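Local coordinates for transcriptional activator, putative (Pyrococcus furiosus, PDB 1RTW), which is a putative transcriptional activator of the all-helical TENA/THI-4/PQQC family, of undetermined function, at residues B[4-9]-B[189-194]; B[41-46]-B[130-135]; B[66-71]-B[120-125]; B[70-75]-B[162-167]. All blocks are in the same frame, centred on the assembly; numbering follows the deposited sequence.

Interaction 1: B[4-9]-B[189-194]; sequences EELIKE and EVFKEV
Leu-6 and Phe-191 form a buried apolar contact that packs the short N-terminal helix 2-8 against the long helix 181-201 near the other end of the chain. The backbones come close here, the CA atoms of Leu-6 and Phe-191 lying 6.9 Å apart. CB of Leu-6 sits over the middle of the Phe-191 ring, 3.7 Å from its centroid and only 3° off the ring normal, a CH-pi contact with the face. The isobutyl group continues along the same ring: CD1 of Leu-6 meets CD2 of Phe-191 at 3.6 Å, while the other methyl reaches back to CB of the phenylalanine. With its CG anti to the backbone N (chi1 -172°), Phe-191 extends its ring from helix 181-201 to the side of helix 2-8. In this all-helical fold of the TENA/THI-4/PQQC family the N-terminal helix thus lies against helix 181-201, and helix 118-142 adjoins both, with Cys-127 touching Phe-191 and Tyr-126 touching Ile-7. Ile-7 adds a looser contact, its CG1 lying 4.2 Å from CZ of Phe-191. Toward the outer side, OE1 of Glu-9 comes to 4.5 Å from NZ of Lys-192, opposite charges too far apart for a salt bridge.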
# COMPACT_ATOMS: atom_id res chain seq x y z
N GLU B 4 -25.55 -12.16 -8.42
CA GLU B 4 -26.36 -12.47 -9.58
C GLU B 4 -26.56 -11.22 -10.43
O GLU B 4 -26.60 -11.30 -11.66
CB GLU B 4 -27.69 -13.08 -9.16
CG GLU B 4 -27.52 -14.49 -8.58
CD GLU B 4 -28.82 -15.20 -8.25
OE1 GLU B 4 -29.91 -14.69 -8.62
OE2 GLU B 4 -28.76 -16.28 -7.63
N GLU B 5 -26.60 -10.06 -9.78
CA GLU B 5 -26.74 -8.80 -10.50
C GLU B 5 -25.51 -8.59 -11.37
O GLU B 5 -25.62 -8.29 -12.57
CB GLU B 5 -26.88 -7.64 -9.52
CG GLU B 5 -28.18 -7.61 -8.75
CD GLU B 5 -28.23 -6.50 -7.70
OE1 GLU B 5 -27.50 -5.49 -7.85
OE2 GLU B 5 -29.00 -6.65 -6.73
N LEU B 6 -24.34 -8.74 -10.76
CA LEU B 6 -23.06 -8.58 -11.45
C LEU B 6 -23.00 -9.44 -12.70
O LEU B 6 -22.65 -8.96 -13.78
CB LEU B 6 -21.91 -8.94 -10.51
CG LEU B 6 -21.66 -7.98 -9.36
CD1 LEU B 6 -20.57 -8.54 -8.47
CD2 LEU B 6 -21.27 -6.60 -9.88
N ILE B 7 -23.36 -10.71 -12.55
CA ILE B 7 -23.35 -11.66 -13.65
C ILE B 7 -24.33 -11.33 -14.77
O ILE B 7 -24.00 -11.45 -15.94
CB ILE B 7 -23.60 -13.09 -13.13
CG1 ILE B 7 -22.36 -13.58 -12.39
CG2 ILE B 7 -23.96 -14.04 -14.27
CD1 ILE B 7 -22.55 -14.88 -11.65
N LYS B 8 -25.53 -10.89 -14.38
CA LYS B 8 -26.59 -10.55 -15.33
C LYS B 8 -26.21 -9.40 -16.27
O LYS B 8 -26.42 -9.49 -17.48
CB LYS B 8 -27.87 -10.20 -14.56
CG LYS B 8 -29.09 -9.90 -15.43
CD LYS B 8 -30.34 -9.60 -14.59
CE LYS B 8 -30.18 -8.32 -13.77
NZ LYS B 8 -31.37 -8.06 -12.91
N GLU B 9 -25.60 -8.36 -15.72
CA GLU B 9 -25.22 -7.19 -16.50
C GLU B 9 -23.93 -7.32 -17.32
O GLU B 9 -23.58 -6.41 -18.07
CB GLU B 9 -25.24 -5.97 -15.57
CG GLU B 9 -24.12 -4.96 -15.69
CD GLU B 9 -24.01 -4.09 -14.44
OE1 GLU B 9 -23.46 -2.97 -14.54
OE2 GLU B 9 -24.46 -4.53 -13.36
N GLU B 189 -18.24 -1.67 -11.71
CA GLU B 189 -17.28 -1.30 -12.74
C GLU B 189 -16.06 -2.23 -12.73
O GLU B 189 -15.58 -2.64 -13.78
CB GLU B 189 -16.81 0.15 -12.57
CG GLU B 189 -17.77 1.19 -13.16
CD GLU B 189 -18.03 0.99 -14.65
OE1 GLU B 189 -17.09 0.60 -15.39
OE2 GLU B 189 -19.18 1.21 -15.09
N VAL B 190 -15.56 -2.54 -11.53
CA VAL B 190 -14.42 -3.43 -11.42
C VAL B 190 -14.78 -4.82 -11.94
O VAL B 190 -13.99 -5.42 -12.68
CB VAL B 190 -13.87 -3.48 -9.97
CG1 VAL B 190 -12.85 -4.58 -9.82
CG2 VAL B 190 -13.21 -2.15 -9.63
N PHE B 191 -15.98 -5.29 -11.62
CA PHE B 191 -16.43 -6.61 -12.08
C PHE B 191 -16.45 -6.66 -13.62
O PHE B 191 -16.04 -7.65 -14.23
CB PHE B 191 -17.83 -6.94 -11.52
CG PHE B 191 -18.27 -8.36 -11.81
CD1 PHE B 191 -18.87 -8.70 -13.03
CD2 PHE B 191 -18.07 -9.37 -10.87
CE1 PHE B 191 -19.24 -10.02 -13.31
CE2 PHE B 191 -18.44 -10.69 -11.13
CZ PHE B 191 -19.02 -11.01 -12.36
N LYS B 192 -16.93 -5.57 -14.22
CA LYS B 192 -16.99 -5.45 -15.67
C LYS B 192 -15.59 -5.50 -16.27
O LYS B 192 -15.34 -6.25 -17.22
CB LYS B 192 -17.66 -4.13 -16.06
CG LYS B 192 -17.62 -3.81 -17.55
CD LYS B 192 -18.38 -2.53 -17.87
CE LYS B 192 -19.86 -2.67 -17.52
NZ LYS B 192 -20.60 -1.39 -17.67
N GLU B 193 -14.68 -4.73 -15.69
CA GLU B 193 -13.31 -4.67 -16.17
C GLU B 193 -12.61 -6.01 -16.00
O GLU B 193 -11.91 -6.46 -16.91
CB GLU B 193 -12.57 -3.53 -15.46
CG GLU B 193 -11.25 -3.10 -16.11
CD GLU B 193 -11.40 -2.46 -17.49
OE1 GLU B 193 -10.36 -2.24 -18.15
OE2 GLU B 193 -12.54 -2.15 -17.91
N VAL B 194 -12.81 -6.68 -14.86
CA VAL B 194 -12.17 -7.98 -14.64
C VAL B 194 -12.73 -8.99 -15.65
O VAL B 194 -11.99 -9.85 -16.14
CB VAL B 194 -12.32 -8.49 -13.18
CG1 VAL B 194 -11.74 -9.91 -13.03
CG2 VAL B 194 -11.59 -7.56 -12.23

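Interaction 2: B[41-46]-B[130-135]; sequences VNDYYF and KAYYEA
Asp-43 and Tyr-132 meet by their polar ends, OD1 of Asp-43 standing 3.1 Å from OH of Tyr-132. The second carboxylate oxygen is a little farther away, with OD2 of Asp-43 at 3.5 Å from the same OH and 3.8 Å from CE1 of the ring. The two side chains arrive from opposite directions and bridge helices 33-60 and 118-142, whose nearest CA atoms here, those of Asp-43 and Tyr-132, are 11.6 Å apart. Carboxylate and ring are turned nearly alike, their planes 21° apart. CG of Asp-43 is anti to its backbone N (chi1 -151°), which turns the short acid toward helix 118-142, while the longer tyrosine spans most of the distance.

Around this pair, the phenol oxygen of Tyr-132 has its strongest polar partner in NE1 of Trp-39, to which it is hydrogen-bonded. The Tyr-132 ring is set among aromatic neighbours: Trp-136 and Trp-156 meet it edge-to-face, and Trp-202 lies at a shallow angle to it. Phe-201 touches Asp-43, while Glu-198 touches Tyr-132, both from helix 181-201.

A phosphate ion, probably from the crystallisation liquor, is bound about 4 Å from the Tyr-132 side chain and may mark a pocket. Since the indole nitrogen can only donate, the phenol oxygen accepts from Trp-39, and that bond, with the rings around Tyr-132, fixes the phenol beside the buried carboxylate.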
# COMPACT_ATOMS: atom_id res chain seq x y z
N VAL B 41 2.33 -20.99 -19.35
CA VAL B 41 3.34 -20.03 -18.93
C VAL B 41 2.71 -18.73 -18.43
O VAL B 41 3.12 -18.18 -17.41
CB VAL B 41 4.30 -19.70 -20.11
CG1 VAL B 41 5.24 -18.58 -19.75
CG2 VAL B 41 5.11 -20.94 -20.50
N ASN B 42 1.69 -18.26 -19.13
CA ASN B 42 1.03 -17.02 -18.75
C ASN B 42 0.07 -17.14 -17.58
O ASN B 42 -0.03 -16.24 -16.76
CB ASN B 42 0.35 -16.39 -19.96
CG ASN B 42 1.34 -15.78 -20.92
OD1 ASN B 42 1.69 -14.61 -20.81
ND2 ASN B 42 1.82 -16.59 -21.85
N ASP B 43 -0.64 -18.25 -17.49
CA ASP B 43 -1.55 -18.39 -16.37
C ASP B 43 -0.78 -18.64 -15.08
O ASP B 43 -1.22 -18.25 -14.00
CB ASP B 43 -2.57 -19.49 -16.62
CG ASP B 43 -3.87 -19.22 -15.89
OD1 ASP B 43 -4.51 -18.18 -16.17
OD2 ASP B 43 -4.26 -20.04 -15.04
N TYR B 44 0.38 -19.27 -15.19
CA TYR B 44 1.22 -19.55 -14.03
C TYR B 44 1.65 -18.21 -13.42
O TYR B 44 1.68 -18.05 -12.20
CB TYR B 44 2.45 -20.35 -14.45
CG TYR B 44 3.41 -20.64 -13.33
CD1 TYR B 44 3.04 -21.46 -12.28
CD2 TYR B 44 4.70 -20.12 -13.35
CE1 TYR B 44 3.94 -21.78 -11.26
CE2 TYR B 44 5.61 -20.42 -12.34
CZ TYR B 44 5.22 -21.26 -11.31
OH TYR B 44 6.12 -21.57 -10.33
N TYR B 45 1.96 -17.26 -14.30
CA TYR B 45 2.35 -15.92 -13.88
C TYR B 45 1.13 -15.24 -13.24
O TYR B 45 1.26 -14.57 -12.21
CB TYR B 45 2.78 -15.10 -15.10
CG TYR B 45 3.05 -13.65 -14.80
CD1 TYR B 45 2.14 -12.66 -15.16
CD2 TYR B 45 4.24 -13.27 -14.20
CE1 TYR B 45 2.43 -11.30 -14.93
CE2 TYR B 45 4.54 -11.93 -13.97
CZ TYR B 45 3.63 -10.95 -14.34
OH TYR B 45 3.95 -9.64 -14.09
N PHE B 46 -0.04 -15.45 -13.82
CA PHE B 46 -1.25 -14.85 -13.27
C PHE B 46 -1.56 -15.40 -11.88
O PHE B 46 -1.89 -14.65 -10.98
CB PHE B 46 -2.45 -15.08 -14.21
CG PHE B 46 -3.73 -14.48 -13.69
CD1 PHE B 46 -4.00 -13.12 -13.84
CD2 PHE B 46 -4.64 -15.26 -12.97
CE1 PHE B 46 -5.14 -12.54 -13.27
CE2 PHE B 46 -5.79 -14.68 -12.39
CZ PHE B 46 -6.03 -13.33 -12.54
N LYS B 130 -15.14 -17.06 -10.05
CA LYS B 130 -16.40 -17.48 -10.64
C LYS B 130 -16.24 -17.68 -12.15
O LYS B 130 -16.81 -18.61 -12.72
CB LYS B 130 -17.48 -16.45 -10.32
CG LYS B 130 -18.82 -16.69 -10.97
CD LYS B 130 -19.49 -17.93 -10.45
CE LYS B 130 -20.88 -18.07 -11.04
NZ LYS B 130 -21.49 -19.37 -10.67
N ALA B 131 -15.45 -16.83 -12.78
CA ALA B 131 -15.20 -16.94 -14.21
C ALA B 131 -14.54 -18.27 -14.56
O ALA B 131 -14.97 -18.96 -15.48
CB ALA B 131 -14.33 -15.80 -14.69
N TYR B 132 -13.51 -18.64 -13.80
CA TYR B 132 -12.79 -19.88 -14.06
C TYR B 132 -13.61 -21.11 -13.72
O TYR B 132 -13.49 -22.15 -14.39
CB TYR B 132 -11.45 -19.90 -13.34
CG TYR B 132 -10.28 -19.79 -14.29
CD1 TYR B 132 -9.11 -20.51 -14.07
CD2 TYR B 132 -10.36 -19.00 -15.43
CE1 TYR B 132 -8.04 -20.45 -14.97
CE2 TYR B 132 -9.30 -18.94 -16.34
CZ TYR B 132 -8.15 -19.66 -16.11
OH TYR B 132 -7.10 -19.58 -17.01
N TYR B 133 -14.46 -20.99 -12.70
CA TYR B 133 -15.31 -22.10 -12.30
C TYR B 133 -16.26 -22.43 -13.45
O TYR B 133 -16.38 -23.59 -13.84
CB TYR B 133 -16.10 -21.74 -11.04
CG TYR B 133 -17.04 -22.82 -10.55
CD1 TYR B 133 -16.61 -24.14 -10.43
CD2 TYR B 133 -18.36 -22.52 -10.24
CE1 TYR B 133 -17.49 -25.14 -9.99
CE2 TYR B 133 -19.25 -23.51 -9.80
CZ TYR B 133 -18.81 -24.82 -9.68
OH TYR B 133 -19.69 -25.79 -9.23
N GLU B 134 -16.86 -21.40 -14.03
CA GLU B 134 -17.79 -21.59 -15.15
C GLU B 134 -17.12 -22.13 -16.42
O GLU B 134 -17.61 -23.08 -17.03
CB GLU B 134 -18.52 -20.29 -15.46
CG GLU B 134 -19.50 -19.85 -14.38
CD GLU B 134 -20.58 -20.88 -14.10
OE1 GLU B 134 -21.07 -21.51 -15.06
OE2 GLU B 134 -20.94 -21.06 -12.92
N ALA B 135 -15.98 -21.55 -16.79
CA ALA B 135 -15.25 -21.95 -17.99
C ALA B 135 -14.81 -23.41 -17.95
O ALA B 135 -15.05 -24.16 -18.90
CB ALA B 135 -14.04 -21.06 -18.20

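Interaction 3: B[66-71]-B[120-125]; sequences LPFFAE and EGFTAL
The helical segments 66-71 and 120-125 stand well apart, with 11.0 Å between the CA atoms of Phe-69 and Phe-122, and three phenylalanine rings span the distance. Phe-122 is the meeting point. Its CE1 lies 3.7 Å from CE2 of Phe-68, and the same CE1 is again 3.7 Å from CZ of Phe-69. Both partners approach the rim of the Phe-122 ring, CZ of Phe-69 lying in its plane. Both pairs are oblique: the ring of Phe-68 is inclined at 51° to that of Phe-122, and the ring of Phe-69 at 80°, with centroids 6.0 Å apart in each case. The neighbours on helix 66-89 also pack on each other, since CE2 of Phe-68 sits above the centre of the Phe-69 ring. A first torsion of 158° swings Phe-68 out toward Phe-122, whereas Phe-69 starts off obliquely and only its far end arrives.

Ile-168 and Ile-171 of helix 159-176 pack on Phe-122, and Leu-57 and Met-58 of helix 33-60 on Phe-69. The three rings thus make an aromatic cluster, joining helices 66-89 and 118-142 in the buried interior of the all-helical TENA/THI-4/PQQC fold.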
# COMPACT_ATOMS: atom_id res chain seq x y z
N LEU B 66 -10.39 -13.18 8.31
CA LEU B 66 -9.00 -13.60 8.37
C LEU B 66 -8.82 -15.11 8.15
O LEU B 66 -7.96 -15.51 7.37
CB LEU B 66 -8.33 -13.14 9.66
CG LEU B 66 -8.26 -11.61 9.76
CD1 LEU B 66 -7.59 -11.17 11.05
CD2 LEU B 66 -7.49 -11.05 8.57
N PRO B 67 -9.64 -15.95 8.82
CA PRO B 67 -9.52 -17.41 8.65
C PRO B 67 -9.80 -17.83 7.20
O PRO B 67 -9.12 -18.69 6.65
CB PRO B 67 -10.60 -17.95 9.60
CG PRO B 67 -10.68 -16.91 10.66
CD PRO B 67 -10.65 -15.63 9.85
N PHE B 68 -10.81 -17.20 6.58
CA PHE B 68 -11.18 -17.50 5.20
C PHE B 68 -10.01 -17.20 4.27
O PHE B 68 -9.65 -18.02 3.42
CB PHE B 68 -12.42 -16.68 4.80
CG PHE B 68 -12.57 -16.51 3.31
CD1 PHE B 68 -13.08 -17.54 2.52
CD2 PHE B 68 -12.19 -15.32 2.69
CE1 PHE B 68 -13.19 -17.39 1.15
CE2 PHE B 68 -12.30 -15.17 1.31
CZ PHE B 68 -12.81 -16.21 0.54
N PHE B 69 -9.42 -16.02 4.43
CA PHE B 69 -8.29 -15.63 3.60
C PHE B 69 -7.08 -16.51 3.82
O PHE B 69 -6.37 -16.82 2.88
CB PHE B 69 -7.95 -14.16 3.81
CG PHE B 69 -8.72 -13.22 2.92
CD1 PHE B 69 -8.38 -13.09 1.57
CD2 PHE B 69 -9.76 -12.46 3.42
CE1 PHE B 69 -9.08 -12.21 0.74
CE2 PHE B 69 -10.46 -11.58 2.59
CZ PHE B 69 -10.12 -11.46 1.25
N ALA B 70 -6.86 -16.93 5.07
CA ALA B 70 -5.72 -17.80 5.37
C ALA B 70 -5.86 -19.14 4.67
O ALA B 70 -4.90 -19.63 4.05
CB ALA B 70 -5.59 -18.01 6.86
N GLU B 71 -7.06 -19.70 4.72
CA GLU B 71 -7.39 -20.98 4.11
C GLU B 71 -7.41 -20.90 2.59
O GLU B 71 -6.92 -21.81 1.92
CB GLU B 71 -8.76 -21.47 4.61
CG GLU B 71 -8.79 -21.87 6.09
CD GLU B 71 -10.17 -21.69 6.73
OE1 GLU B 71 -10.21 -21.55 7.97
OE2 GLU B 71 -11.19 -21.68 6.00
N GLU B 120 -14.52 -3.40 -3.79
CA GLU B 120 -14.05 -3.51 -5.17
C GLU B 120 -13.08 -4.69 -5.28
O GLU B 120 -13.15 -5.50 -6.21
CB GLU B 120 -13.33 -2.24 -5.58
CG GLU B 120 -14.23 -0.99 -5.72
CD GLU B 120 -13.42 0.25 -6.08
OE1 GLU B 120 -12.69 0.79 -5.21
OE2 GLU B 120 -13.49 0.69 -7.25
N GLY B 121 -12.18 -4.80 -4.30
CA GLY B 121 -11.21 -5.86 -4.30
C GLY B 121 -11.87 -7.23 -4.21
O GLY B 121 -11.56 -8.12 -5.00
N PHE B 122 -12.78 -7.39 -3.26
CA PHE B 122 -13.47 -8.65 -3.08
C PHE B 122 -14.34 -8.96 -4.30
O PHE B 122 -14.50 -10.11 -4.67
CB PHE B 122 -14.29 -8.65 -1.79
CG PHE B 122 -14.46 -10.03 -1.20
CD1 PHE B 122 -13.46 -10.59 -0.42
CD2 PHE B 122 -15.60 -10.78 -1.46
CE1 PHE B 122 -13.58 -11.88 0.07
CE2 PHE B 122 -15.72 -12.08 -0.97
CZ PHE B 122 -14.71 -12.63 -0.20
N THR B 123 -14.89 -7.92 -4.92
CA THR B 123 -15.71 -8.10 -6.11
C THR B 123 -14.81 -8.66 -7.22
O THR B 123 -15.21 -9.58 -7.95
CB THR B 123 -16.38 -6.77 -6.57
OG1 THR B 123 -17.34 -6.36 -5.58
CG2 THR B 123 -17.11 -6.93 -7.88
N ALA B 124 -13.59 -8.14 -7.32
CA ALA B 124 -12.65 -8.61 -8.34
C ALA B 124 -12.30 -10.08 -8.09
O ALA B 124 -12.18 -10.87 -9.04
CB ALA B 124 -11.38 -7.77 -8.36
N LEU B 125 -12.16 -10.45 -6.82
CA LEU B 125 -11.84 -11.81 -6.44
C LEU B 125 -12.95 -12.75 -6.92
O LEU B 125 -12.68 -13.72 -7.62
CB LEU B 125 -11.66 -11.94 -4.93
CG LEU B 125 -11.46 -13.38 -4.44
CD1 LEU B 125 -10.13 -13.92 -4.95
CD2 LEU B 125 -11.48 -13.41 -2.94

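Interaction 4: B[70-75]-B[162-167]; sequences AESIYY and GEYVKR
The Tyr-164 ring receives the edge of Tyr-75 on one face, an edge-to-face pair with centroids 5.6 Å apart and planes at 73°. CD2 of Tyr-75 hangs above that face, offset toward the rim, and CE2 of Tyr-75 makes the nearest approach, 4.0 Å from CD2 of Tyr-164. Seen from Tyr-75, CD2 of Tyr-164 lies at the ring edge and in its plane. Ser-72 approaches Tyr-164 obliquely, its OG 3.5 Å from CE1 of the ring, although this hydroxyl is hydrogen-bonded to the Phe-68 carbonyl one turn back. The phenol of Tyr-164 likewise finds its partner elsewhere, in OE2 of Glu-129.

The third flat group is the guanidinium of Arg-167, met at its edge and in its plane by Glu-71. NH1 of Arg-167 donates to OE2 of Glu-71 at 2.9 Å in a nearly straight bond of 163°, and NH2 adds a weak second one to the same oxygen. The arginine chain is extended from CG to NE and meets the glutamate at about a right angle. A water lies between NH1 of Arg-167 and OG of Ser-72, with a weak bond to each.

Segments 70-75 of helix 66-89 and 162-167 of helix 159-176 run roughly antiparallel, at 144°, their axes 12.3 Å apart at closest approach. Met-54 of helix 33-60 and Leu-125 of helix 118-142 close round Tyr-164, while the outer side of helix 66-89 packs on a third subunit, where Tyr-74 stacks on Tyr-74 of that neighbouring chain.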
# COMPACT_ATOMS: atom_id res chain seq x y z
N ALA B 70 -6.86 -16.93 5.07
CA ALA B 70 -5.72 -17.80 5.37
C ALA B 70 -5.86 -19.14 4.67
O ALA B 70 -4.90 -19.63 4.05
CB ALA B 70 -5.59 -18.01 6.86
N GLU B 71 -7.06 -19.70 4.72
CA GLU B 71 -7.39 -20.98 4.11
C GLU B 71 -7.41 -20.90 2.59
O GLU B 71 -6.92 -21.81 1.92
CB GLU B 71 -8.76 -21.47 4.61
CG GLU B 71 -8.79 -21.87 6.09
CD GLU B 71 -10.17 -21.69 6.73
OE1 GLU B 71 -10.21 -21.55 7.97
OE2 GLU B 71 -11.19 -21.68 6.00
N SER B 72 -8.00 -19.83 2.06
CA SER B 72 -8.10 -19.64 0.62
C SER B 72 -6.74 -19.46 -0.03
O SER B 72 -6.46 -20.08 -1.06
CB SER B 72 -8.99 -18.45 0.29
OG SER B 72 -10.29 -18.67 0.77
N ILE B 73 -5.91 -18.61 0.56
CA ILE B 73 -4.57 -18.39 0.01
C ILE B 73 -3.77 -19.69 0.01
O ILE B 73 -3.10 -20.02 -0.98
CB ILE B 73 -3.82 -17.31 0.78
CG1 ILE B 73 -4.48 -15.95 0.51
CG2 ILE B 73 -2.34 -17.28 0.39
CD1 ILE B 73 -3.85 -14.80 1.28
N TYR B 74 -3.89 -20.46 1.09
CA TYR B 74 -3.20 -21.74 1.20
C TYR B 74 -3.73 -22.68 0.11
O TYR B 74 -2.96 -23.33 -0.59
CB TYR B 74 -3.42 -22.35 2.58
CG TYR B 74 -2.70 -23.67 2.79
CD1 TYR B 74 -1.31 -23.74 2.71
CD2 TYR B 74 -3.41 -24.84 3.03
CE1 TYR B 74 -0.64 -24.97 2.86
CE2 TYR B 74 -2.76 -26.06 3.18
CZ TYR B 74 -1.38 -26.12 3.09
OH TYR B 74 -0.74 -27.32 3.23
N TYR B 75 -5.06 -22.73 -0.04
CA TYR B 75 -5.72 -23.55 -1.04
C TYR B 75 -5.28 -23.18 -2.47
O TYR B 75 -4.75 -24.03 -3.20
CB TYR B 75 -7.24 -23.42 -0.88
CG TYR B 75 -8.09 -24.10 -1.93
CD1 TYR B 75 -7.97 -25.47 -2.19
CD2 TYR B 75 -9.03 -23.37 -2.67
CE1 TYR B 75 -8.76 -26.10 -3.17
CE2 TYR B 75 -9.83 -23.98 -3.64
CZ TYR B 75 -9.70 -25.33 -3.88
OH TYR B 75 -10.53 -25.91 -4.83
N GLY B 162 -16.00 -25.20 -6.42
CA GLY B 162 -17.32 -24.61 -6.48
C GLY B 162 -17.81 -24.16 -5.12
O GLY B 162 -18.57 -23.20 -5.00
N GLU B 163 -17.38 -24.87 -4.08
CA GLU B 163 -17.76 -24.54 -2.72
C GLU B 163 -17.02 -23.27 -2.31
O GLU B 163 -17.57 -22.41 -1.62
CB GLU B 163 -17.45 -25.70 -1.77
CG GLU B 163 -18.36 -26.90 -1.99
CD GLU B 163 -17.99 -28.11 -1.16
OE1 GLU B 163 -16.78 -28.40 -1.00
OE2 GLU B 163 -18.91 -28.79 -0.66
N TYR B 164 -15.78 -23.17 -2.75
CA TYR B 164 -14.93 -22.02 -2.49
C TYR B 164 -15.55 -20.80 -3.18
O TYR B 164 -15.63 -19.72 -2.59
CB TYR B 164 -13.52 -22.32 -3.03
CG TYR B 164 -12.64 -21.11 -3.26
CD1 TYR B 164 -12.34 -20.23 -2.22
CD2 TYR B 164 -12.11 -20.85 -4.52
CE1 TYR B 164 -11.55 -19.12 -2.43
CE2 TYR B 164 -11.31 -19.74 -4.75
CZ TYR B 164 -11.03 -18.88 -3.70
OH TYR B 164 -10.23 -17.78 -3.91
N VAL B 165 -16.05 -20.98 -4.40
CA VAL B 165 -16.69 -19.91 -5.15
C VAL B 165 -17.98 -19.49 -4.44
O VAL B 165 -18.25 -18.30 -4.28
CB VAL B 165 -17.02 -20.34 -6.60
CG1 VAL B 165 -17.90 -19.31 -7.28
CG2 VAL B 165 -15.74 -20.52 -7.39
N LYS B 166 -18.75 -20.48 -4.00
CA LYS B 166 -20.01 -20.24 -3.31
C LYS B 166 -19.75 -19.47 -2.01
O LYS B 166 -20.52 -18.59 -1.63
CB LYS B 166 -20.71 -21.56 -3.00
CG LYS B 166 -22.12 -21.41 -2.43
CD LYS B 166 -23.10 -20.82 -3.43
CE LYS B 166 -23.33 -21.75 -4.62
NZ LYS B 166 -23.87 -23.08 -4.21
N ARG B 167 -18.63 -19.80 -1.36
CA ARG B 167 -18.24 -19.17 -0.11
C ARG B 167 -17.90 -17.69 -0.33
O ARG B 167 -18.24 -16.84 0.49
CB ARG B 167 -17.07 -19.92 0.52
CG ARG B 167 -16.79 -19.55 1.97
CD ARG B 167 -15.63 -20.35 2.55
NE ARG B 167 -15.35 -19.98 3.94
CZ ARG B 167 -14.25 -20.28 4.61
NH1 ARG B 167 -13.27 -20.98 4.03
NH2 ARG B 167 -14.10 -19.89 5.87
O HOH W 1 -11.76 -21.57 1.49

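Overall arrangement
All four contacts join helices of one bundle, yet their chemistry differs with depth. Interaction 2, whose centre is about 4 Å from that of the chain, is polar; interactions 1 and 3, farther out but still buried, are apolar, one a methylene on a ring face and the other a group of rings. Interaction 4 is partly buried and combines rings with a salt bridge. Interactions 2 and 3 share helix 118-142, whereas 3 and 4 share helix 66-89 and lie closest, with centres about 9 Å apart; both also touch the third subunit. Helix 118-142 further links 1 to 3 through Thr-123, packed on Leu-6 and Phe-191, and 2 to 4 through Tyr-133, packed on Gly-162.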